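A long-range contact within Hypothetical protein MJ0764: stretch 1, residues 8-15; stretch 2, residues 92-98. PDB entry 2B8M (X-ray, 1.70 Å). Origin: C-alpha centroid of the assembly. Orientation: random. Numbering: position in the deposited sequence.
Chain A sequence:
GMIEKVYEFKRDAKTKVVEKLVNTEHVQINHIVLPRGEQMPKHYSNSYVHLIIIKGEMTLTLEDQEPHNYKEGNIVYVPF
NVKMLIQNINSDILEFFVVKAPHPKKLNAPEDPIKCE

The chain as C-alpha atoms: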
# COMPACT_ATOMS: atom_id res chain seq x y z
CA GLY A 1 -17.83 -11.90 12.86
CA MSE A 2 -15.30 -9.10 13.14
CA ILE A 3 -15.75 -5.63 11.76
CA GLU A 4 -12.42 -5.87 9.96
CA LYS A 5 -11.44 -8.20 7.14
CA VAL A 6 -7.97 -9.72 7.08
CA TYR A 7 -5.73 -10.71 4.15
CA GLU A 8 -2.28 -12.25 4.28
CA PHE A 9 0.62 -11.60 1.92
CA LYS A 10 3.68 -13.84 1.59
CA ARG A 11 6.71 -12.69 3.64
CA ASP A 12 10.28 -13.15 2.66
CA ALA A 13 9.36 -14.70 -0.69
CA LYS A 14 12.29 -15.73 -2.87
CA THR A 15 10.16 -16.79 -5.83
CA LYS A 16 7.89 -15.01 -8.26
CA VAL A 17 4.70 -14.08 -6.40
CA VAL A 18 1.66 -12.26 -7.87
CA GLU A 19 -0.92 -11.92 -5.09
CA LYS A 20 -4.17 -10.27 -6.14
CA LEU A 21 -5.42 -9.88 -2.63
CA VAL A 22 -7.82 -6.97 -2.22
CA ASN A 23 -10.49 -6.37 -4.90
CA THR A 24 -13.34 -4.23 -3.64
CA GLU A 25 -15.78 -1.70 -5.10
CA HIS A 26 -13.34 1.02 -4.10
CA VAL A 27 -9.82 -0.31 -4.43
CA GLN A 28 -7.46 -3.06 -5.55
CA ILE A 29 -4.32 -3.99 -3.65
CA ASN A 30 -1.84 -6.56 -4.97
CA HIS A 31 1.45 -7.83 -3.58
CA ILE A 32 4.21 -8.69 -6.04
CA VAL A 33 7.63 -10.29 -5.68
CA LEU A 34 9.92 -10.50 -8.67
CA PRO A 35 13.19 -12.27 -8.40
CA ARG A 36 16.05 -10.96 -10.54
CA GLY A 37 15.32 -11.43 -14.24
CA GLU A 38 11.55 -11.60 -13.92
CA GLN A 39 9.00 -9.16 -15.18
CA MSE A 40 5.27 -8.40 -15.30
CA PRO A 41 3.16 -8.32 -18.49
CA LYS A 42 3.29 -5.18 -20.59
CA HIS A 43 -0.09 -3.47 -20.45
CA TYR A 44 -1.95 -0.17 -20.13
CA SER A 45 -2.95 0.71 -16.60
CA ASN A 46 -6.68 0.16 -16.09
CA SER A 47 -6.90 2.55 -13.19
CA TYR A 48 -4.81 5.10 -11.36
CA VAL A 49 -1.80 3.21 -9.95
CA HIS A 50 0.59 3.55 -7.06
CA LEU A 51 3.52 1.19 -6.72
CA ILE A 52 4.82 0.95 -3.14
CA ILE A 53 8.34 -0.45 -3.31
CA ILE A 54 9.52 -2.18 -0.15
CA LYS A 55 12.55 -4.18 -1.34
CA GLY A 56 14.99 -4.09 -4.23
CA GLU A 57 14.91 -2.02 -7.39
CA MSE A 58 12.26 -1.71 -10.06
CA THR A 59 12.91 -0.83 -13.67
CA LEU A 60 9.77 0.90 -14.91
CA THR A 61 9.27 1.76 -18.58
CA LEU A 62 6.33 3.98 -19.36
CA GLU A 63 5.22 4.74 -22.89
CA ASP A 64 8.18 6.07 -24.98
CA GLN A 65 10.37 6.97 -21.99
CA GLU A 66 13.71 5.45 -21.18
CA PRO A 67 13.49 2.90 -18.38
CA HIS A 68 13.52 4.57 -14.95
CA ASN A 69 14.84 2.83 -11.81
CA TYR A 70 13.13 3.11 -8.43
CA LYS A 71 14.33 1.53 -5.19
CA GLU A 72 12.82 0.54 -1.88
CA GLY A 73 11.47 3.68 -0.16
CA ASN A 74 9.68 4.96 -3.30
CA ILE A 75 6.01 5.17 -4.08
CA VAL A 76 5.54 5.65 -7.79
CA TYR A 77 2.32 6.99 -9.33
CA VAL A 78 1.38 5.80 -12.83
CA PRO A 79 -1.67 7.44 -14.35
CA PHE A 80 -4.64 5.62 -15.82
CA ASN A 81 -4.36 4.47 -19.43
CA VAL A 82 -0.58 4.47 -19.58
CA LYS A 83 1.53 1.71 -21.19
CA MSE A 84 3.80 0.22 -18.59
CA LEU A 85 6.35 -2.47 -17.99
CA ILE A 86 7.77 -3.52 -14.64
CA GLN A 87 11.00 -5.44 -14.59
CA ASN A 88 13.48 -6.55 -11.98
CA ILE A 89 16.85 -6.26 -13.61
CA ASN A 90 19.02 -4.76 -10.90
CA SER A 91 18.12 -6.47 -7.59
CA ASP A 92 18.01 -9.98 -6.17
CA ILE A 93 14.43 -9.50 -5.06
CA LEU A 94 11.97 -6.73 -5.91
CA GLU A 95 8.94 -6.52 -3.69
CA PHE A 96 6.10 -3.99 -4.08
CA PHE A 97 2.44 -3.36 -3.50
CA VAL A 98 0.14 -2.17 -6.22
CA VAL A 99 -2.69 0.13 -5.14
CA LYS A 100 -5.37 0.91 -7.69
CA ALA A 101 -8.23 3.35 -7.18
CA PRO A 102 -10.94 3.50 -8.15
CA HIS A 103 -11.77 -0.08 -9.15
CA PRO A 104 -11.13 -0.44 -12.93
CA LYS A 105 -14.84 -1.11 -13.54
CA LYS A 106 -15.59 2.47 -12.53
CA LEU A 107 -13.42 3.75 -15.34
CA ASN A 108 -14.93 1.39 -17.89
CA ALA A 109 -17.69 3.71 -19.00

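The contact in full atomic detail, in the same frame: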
# COMPACT_ATOMS: atom_id res chain seq x y z
N GLU A 8 -3.70 -12.00 4.02
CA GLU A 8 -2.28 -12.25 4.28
C GLU A 8 -1.50 -12.24 2.97
O GLU A 8 -2.02 -12.71 1.93
CB GLU A 8 -2.05 -13.57 5.01
CG GLU A 8 -2.70 -13.67 6.36
CD GLU A 8 -2.81 -15.08 6.84
OE1 GLU A 8 -2.65 -16.03 6.01
OE2 GLU A 8 -3.02 -15.29 8.07
N PHE A 9 -0.32 -11.62 3.02
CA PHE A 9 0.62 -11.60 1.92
C PHE A 9 1.87 -12.38 2.31
O PHE A 9 2.25 -12.45 3.50
CB PHE A 9 0.92 -10.17 1.43
CG PHE A 9 1.70 -9.28 2.41
CD1 PHE A 9 3.09 -9.34 2.48
CD2 PHE A 9 1.04 -8.37 3.21
CE1 PHE A 9 3.79 -8.50 3.34
CE2 PHE A 9 1.74 -7.55 4.10
CZ PHE A 9 3.11 -7.62 4.15
N LYS A 10 2.51 -13.01 1.32
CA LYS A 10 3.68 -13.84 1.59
C LYS A 10 4.90 -13.02 2.00
O LYS A 10 5.28 -12.10 1.30
CB LYS A 10 4.03 -14.66 0.34
CG LYS A 10 5.05 -15.75 0.56
CD LYS A 10 5.04 -16.76 -0.62
CE LYS A 10 5.61 -18.09 -0.19
NZ LYS A 10 5.68 -19.06 -1.33
N ARG A 11 5.48 -13.35 3.15
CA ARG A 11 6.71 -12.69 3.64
C ARG A 11 7.95 -13.41 3.18
O ARG A 11 7.98 -14.64 3.05
CB ARG A 11 6.74 -12.70 5.15
CG ARG A 11 5.63 -11.88 5.76
CD ARG A 11 5.61 -12.03 7.24
NE ARG A 11 4.99 -13.29 7.62
CZ ARG A 11 5.55 -14.22 8.38
NH1 ARG A 11 6.77 -14.05 8.88
NH2 ARG A 11 4.87 -15.32 8.67
N ASP A 12 8.99 -12.63 2.96
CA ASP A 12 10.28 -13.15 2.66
C ASP A 12 10.25 -14.11 1.49
O ASP A 12 11.02 -15.03 1.48
CB ASP A 12 10.88 -13.82 3.89
CG ASP A 12 10.88 -12.92 5.10
OD1 ASP A 12 11.23 -11.73 4.93
OD2 ASP A 12 10.53 -13.39 6.21
N ALA A 13 9.37 -13.88 0.51
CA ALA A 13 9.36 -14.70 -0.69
C ALA A 13 10.65 -14.56 -1.47
O ALA A 13 11.19 -13.46 -1.61
CB ALA A 13 8.21 -14.34 -1.56
N LYS A 14 11.11 -15.68 -2.00
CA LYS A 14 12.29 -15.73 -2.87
C LYS A 14 11.92 -16.22 -4.27
O LYS A 14 12.78 -16.35 -5.12
CB LYS A 14 13.36 -16.62 -2.25
CG LYS A 14 13.77 -16.23 -0.83
CD LYS A 14 14.22 -14.77 -0.72
N THR A 15 10.62 -16.40 -4.53
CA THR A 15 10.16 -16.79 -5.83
C THR A 15 9.24 -15.73 -6.38
O THR A 15 8.86 -14.79 -5.67
CB THR A 15 9.40 -18.13 -5.76
OG1 THR A 15 8.24 -17.97 -4.95
CG2 THR A 15 10.30 -19.21 -5.18
N ASP A 92 18.23 -8.55 -6.38
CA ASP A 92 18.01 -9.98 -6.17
C ASP A 92 16.52 -10.24 -6.06
O ASP A 92 16.01 -11.22 -6.62
CB ASP A 92 18.73 -10.46 -4.89
CG ASP A 92 20.23 -10.62 -5.08
OD1 ASP A 92 20.71 -10.66 -6.23
OD2 ASP A 92 20.95 -10.67 -4.05
N ILE A 93 15.84 -9.37 -5.33
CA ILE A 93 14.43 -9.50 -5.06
C ILE A 93 13.78 -8.12 -5.06
O ILE A 93 14.17 -7.23 -4.28
CB ILE A 93 14.16 -10.15 -3.67
CG1 ILE A 93 14.67 -11.59 -3.58
CG2 ILE A 93 12.68 -10.10 -3.33
CD1 ILE A 93 13.84 -12.61 -4.39
N LEU A 94 12.74 -7.95 -5.88
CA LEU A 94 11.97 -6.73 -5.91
C LEU A 94 10.63 -7.08 -5.35
O LEU A 94 10.02 -8.04 -5.83
CB LEU A 94 11.73 -6.25 -7.33
CG LEU A 94 10.69 -5.18 -7.70
CD1 LEU A 94 10.95 -3.84 -6.99
CD2 LEU A 94 10.70 -4.95 -9.14
N GLU A 95 10.21 -6.32 -4.36
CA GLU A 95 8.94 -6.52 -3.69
C GLU A 95 8.19 -5.19 -3.64
O GLU A 95 8.73 -4.19 -3.17
CB GLU A 95 9.16 -7.08 -2.27
CG GLU A 95 7.87 -7.48 -1.63
CD GLU A 95 8.04 -8.10 -0.26
OE1 GLU A 95 9.20 -8.22 0.19
OE2 GLU A 95 7.01 -8.45 0.37
N PHE A 96 6.94 -5.20 -4.10
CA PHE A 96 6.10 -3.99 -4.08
C PHE A 96 4.63 -4.32 -3.87
O PHE A 96 4.21 -5.46 -4.11
CB PHE A 96 6.32 -3.10 -5.31
CG PHE A 96 6.07 -3.78 -6.60
CD1 PHE A 96 7.00 -4.66 -7.11
CD2 PHE A 96 4.92 -3.54 -7.32
CE1 PHE A 96 6.77 -5.30 -8.34
CE2 PHE A 96 4.67 -4.16 -8.52
CZ PHE A 96 5.59 -5.06 -9.03
N PHE A 97 3.88 -3.32 -3.43
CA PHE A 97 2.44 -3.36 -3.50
C PHE A 97 1.94 -2.49 -4.62
O PHE A 97 2.54 -1.47 -4.93
CB PHE A 97 1.81 -2.91 -2.18
CG PHE A 97 2.17 -3.80 -1.03
CD1 PHE A 97 3.34 -3.58 -0.30
CD2 PHE A 97 1.37 -4.89 -0.72
CE1 PHE A 97 3.66 -4.44 0.71
CE2 PHE A 97 1.69 -5.73 0.32
CZ PHE A 97 2.83 -5.51 1.02
N VAL A 98 0.82 -2.90 -5.18
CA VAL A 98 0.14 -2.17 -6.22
C VAL A 98 -1.19 -1.74 -5.63
O VAL A 98 -1.94 -2.57 -5.15
CB VAL A 98 -0.14 -3.04 -7.45
CG1 VAL A 98 -0.88 -2.29 -8.49
CG2 VAL A 98 1.16 -3.58 -8.04
O HOH W 1 7.66 -11.51 0.23

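The contact between residues 8-15 and 92-98 of MJ0764 is a small side-chain packing of an irregular segment against a strand, anchored by an aromatic pair at one end, an aliphatic contact at the other, and a single bridging water between them. It illustrates a general principle: segments far apart in sequence can be held together without any direct hydrogen bond between the atoms modelled, provided that side chains fill the gap and a water serves the polar groups left within it. The two segments run nearly antiparallel, their end-to-end directions 164° apart, yet they do not pair as strands. The CA atoms of Phe 9 and Phe 97 lie 10.0 Å apart, and those of Lys 14 and Ile 93 still 6.9 Å, so the backbones diverge toward the aromatic end and large side chains span the wider space.

There the rings of Phe 9 and Phe 97 meet edge-to-face. Their centroids are 5.0 Å apart and their planes stand at 85°, with Phe 97 directing its edge at the face of Phe 9; the closest atoms are Phe 9 CZ and Phe 97 CZ, at 3.8 Å. Such an arrangement sets the slightly positive ring hydrogens of one phenylalanine against the electron-rich face of the other. Phe 9 points toward the strand from its CA, whereas Phe 97 starts out sideways, and its ring reaches the contact through the rest of its side chain.

Alternation along the strand selects the participants. Ile 93, Glu 95 and Phe 97 face this contact, while the intervening Leu 94 and Phe 96 are out of reach.

Glu 95, extended with chi1 and chi2 both t, brings its carboxylate to the middle of the interface. Its OE2 is 4.1 Å from Lys 10 O, too far for direct bonding and an unsuitable pairing in any case, since a carboxylate and a carbonyl are both acceptors. Water 1 resolves the mismatch: it donates to Lys 10 O at 2.7 Å and, weakly, to Glu 95 OE2 at 3.1 Å, while accepting from Ala 13 N at 2.9 Å. The same water thus also links two backbone groups across the bend at residues 10-13.

At the far end, Ile 93 CD1 packs 3.8 Å from Lys 14 CA and 3.9 Å from Ala 13 O. The modelled part of the Lys 14 side chain adds a looser approach, its CD lying 4.3 Å from Ile 93 CD1; the atoms beyond CD are not modelled.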